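Carbonic anhydrase (Sordaria macrospora, PDB 4O1J) probably catalyses the reversible hydration of carbon dioxide to hydrogencarbonate, using one zinc ion per subunit. Local coordinates at residues A[144-147]-A[148-152]. Numbering follows the deposited sequence.
Sequences NHAE and ELDAI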
ATOM      1  N   ASN A 144      16.628   0.902  16.917  1.00 33.88           N
ATOM      2  CA  ASN A 144      17.460  -0.271  17.155  1.00 35.45           C
ATOM      3  C   ASN A 144      18.951   0.045  17.154  1.00 37.71           C
ATOM      4  O   ASN A 144      19.766  -0.782  17.558  1.00 37.45           O
ATOM      5  CB  ASN A 144      17.175  -1.345  16.102  1.00 35.63           C
ATOM      6  CG  ASN A 144      15.719  -1.771  16.074  1.00 35.43           C
ATOM      7  OD1 ASN A 144      15.001  -1.631  17.064  1.00 35.18           O
ATOM      8  ND2 ASN A 144      15.277  -2.295  14.932  1.00 35.21           N
ATOM      9  N   HIS A 145      19.305   1.248  16.713  1.00 39.80           N
ATOM     10  CA  HIS A 145      20.700   1.673  16.702  1.00 39.48           C
ATOM     11  C   HIS A 145      20.860   3.011  17.405  1.00 41.30           C
ATOM     12  O   HIS A 145      21.785   3.768  17.109  1.00 42.23           O
ATOM     13  CB  HIS A 145      21.234   1.759  15.274  1.00 37.26           C
ATOM     14  CG  HIS A 145      21.119   0.475  14.515  1.00 36.90           C
ATOM     15  ND1 HIS A 145      19.929   0.035  13.978  1.00 37.61           N
ATOM     16  CD2 HIS A 145      22.036  -0.477  14.235  1.00 36.35           C
ATOM     17  CE1 HIS A 145      20.123  -1.129  13.381  1.00 37.13           C
ATOM     18  NE2 HIS A 145      21.392  -1.463  13.525  1.00 36.53           N
ATOM     19  N   ALA A 146      19.949   3.293  18.332  1.00 41.32           N
ATOM     20  CA  ALA A 146      19.912   4.583  19.006  1.00 41.04           C
ATOM     21  C   ALA A 146      21.225   4.882  19.725  1.00 40.74           C
ATOM     22  O   ALA A 146      21.681   6.019  19.720  1.00 39.56           O
ATOM     23  CB  ALA A 146      18.752   4.635  19.981  1.00 40.81           C
ATOM     24  N   GLU A 147      21.834   3.866  20.330  1.00 42.49           N
ATOM     25  CA  GLU A 147      23.113   4.057  21.010  1.00 45.44           C
ATOM     26  C   GLU A 147      24.192   4.561  20.061  1.00 43.94           C
ATOM     27  O   GLU A 147      24.891   5.531  20.367  1.00 43.88           O
ATOM     28  CB  GLU A 147      23.588   2.768  21.673  1.00 50.29           C
ATOM     29  CG  GLU A 147      22.731   2.310  22.836  1.00 55.58           C
ATOM     30  CD  GLU A 147      23.336   1.114  23.556  1.00 59.11           C
ATOM     31  OE1 GLU A 147      24.499   1.221  24.016  1.00 57.95           O
ATOM     32  OE2 GLU A 147      22.651   0.069  23.654  1.00 61.61           O
ATOM     33  N   GLU A 148      24.334   3.889  18.921  1.00 41.82           N
ATOM     34  CA  GLU A 148      25.355   4.245  17.944  1.00 38.58           C
ATOM     35  C   GLU A 148      25.067   5.601  17.324  1.00 36.70           C
ATOM     36  O   GLU A 148      25.967   6.433  17.166  1.00 38.34           O
ATOM     37  CB  GLU A 148      25.453   3.199  16.837  1.00 38.01           C
ATOM     38  CG  GLU A 148      26.261   3.680  15.641  1.00 39.10           C
ATOM     39  CD  GLU A 148      26.314   2.667  14.521  1.00 40.10           C
ATOM     40  OE1 GLU A 148      27.113   2.869  13.577  1.00 38.84           O
ATOM     41  OE2 GLU A 148      25.562   1.668  14.590  1.00 41.32           O
ATOM     42  N   LEU A 149      23.807   5.820  16.972  1.00 33.18           N
ATOM     43  CA  LEU A 149      23.425   7.052  16.310  1.00 32.72           C
ATOM     44  C   LEU A 149      23.584   8.258  17.228  1.00 34.49           C
ATOM     45  O   LEU A 149      24.075   9.305  16.803  1.00 36.76           O
ATOM     46  CB  LEU A 149      21.992   6.955  15.796  1.00 32.55           C
ATOM     47  CG  LEU A 149      21.737   5.959  14.659  1.00 31.94           C
ATOM     48  CD1 LEU A 149      20.260   5.914  14.327  1.00 31.18           C
ATOM     49  CD2 LEU A 149      22.549   6.313  13.415  1.00 32.29           C
ATOM     50  N   ASP A 150      23.179   8.114  18.485  1.00 34.40           N
ATOM     51  CA  ASP A 150      23.252   9.230  19.423  1.00 35.40           C
ATOM     52  C   ASP A 150      24.690   9.613  19.796  1.00 34.44           C
ATOM     53  O   ASP A 150      24.967  10.770  20.127  1.00 34.42           O
ATOM     54  CB  ASP A 150      22.453   8.912  20.693  1.00 37.01           C
ATOM     55  CG  ASP A 150      20.950   8.867  20.445  1.00 39.56           C
ATOM     56  OD1 ASP A 150      20.216   8.350  21.313  1.00 39.91           O
ATOM     57  OD2 ASP A 150      20.502   9.339  19.380  1.00 41.65           O
ATOM     58  N   ALA A 151      25.608   8.655  19.719  1.00 32.50           N
ATOM     59  CA  ALA A 151      26.988   8.903  20.123  1.00 31.22           C
ATOM     60  C   ALA A 151      27.746   9.727  19.082  1.00 32.97           C
ATOM     61  O   ALA A 151      28.812  10.273  19.365  1.00 31.95           O
ATOM     62  CB  ALA A 151      27.706   7.591  20.379  1.00 28.87           C
ATOM     63  N   ILE A 152      27.172   9.848  17.890  1.00 33.82           N
ATOM     64  CA  ILE A 152      27.820  10.589  16.825  1.00 35.11           C
ATOM     65  C   ILE A 152      27.620  12.080  17.066  1.00 37.68           C
ATOM     66  O   ILE A 152      26.492  12.566  17.095  1.00 38.95           O
ATOM     67  CB  ILE A 152      27.255  10.200  15.444  1.00 34.33           C
ATOM     68  CG1 ILE A 152      27.429   8.702  15.187  1.00 33.29           C
ATOM     69  CG2 ILE A 152      27.899  11.028  14.339  1.00 32.98           C
ATOM     70  CD1 ILE A 152      26.588   8.193  14.025  1.00 31.57           C
TER
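His-145 and Glu-148 run side by side at the start of the short surface helix 146-151, with His-145 at the N-cap position, its ring turned back to the preceding helix. The helix belongs to the helical part of this beta-class carbonic anhydrase and packs on the long helix 155-176. The two side chains point the same way although their first torsions differ: the imidazole of His-145 lies beside its backbone N, whereas Glu-148 puts CG anti to the backbone N (chi1 167°) and continues extended. Their nearest side-chain atoms are CD2 of His-145 and OE2 of Glu-148, 4.1 Å apart, with ring and carboxylate planes turned 60° to each other. Each finds its main polar partner elsewhere: His-145 ND1 bonds to the carbonyl of Val-141 in the preceding helix, and Glu-148 OE1 forms a salt bridge with Arg-161. An acid in the first turn is also probably favoured by the helix N-terminus.

Leu-149, the buried member, suits the inner face, where its side chain packs on Arg-161 and Ile-162. Its N donates to His-145 O (2.9 Å). The small methyl of Ala-146 suits a partly exposed place; in the backbone, Asp-150 N donates to Ala-146 O (2.9 Å). The exposed Asp-150 carboxylate makes a long, weak ion pair with Arg-142. A longer hydrogen bond, from Ala-151 N to Glu-147 O at 3.3 Å, closes the last turn.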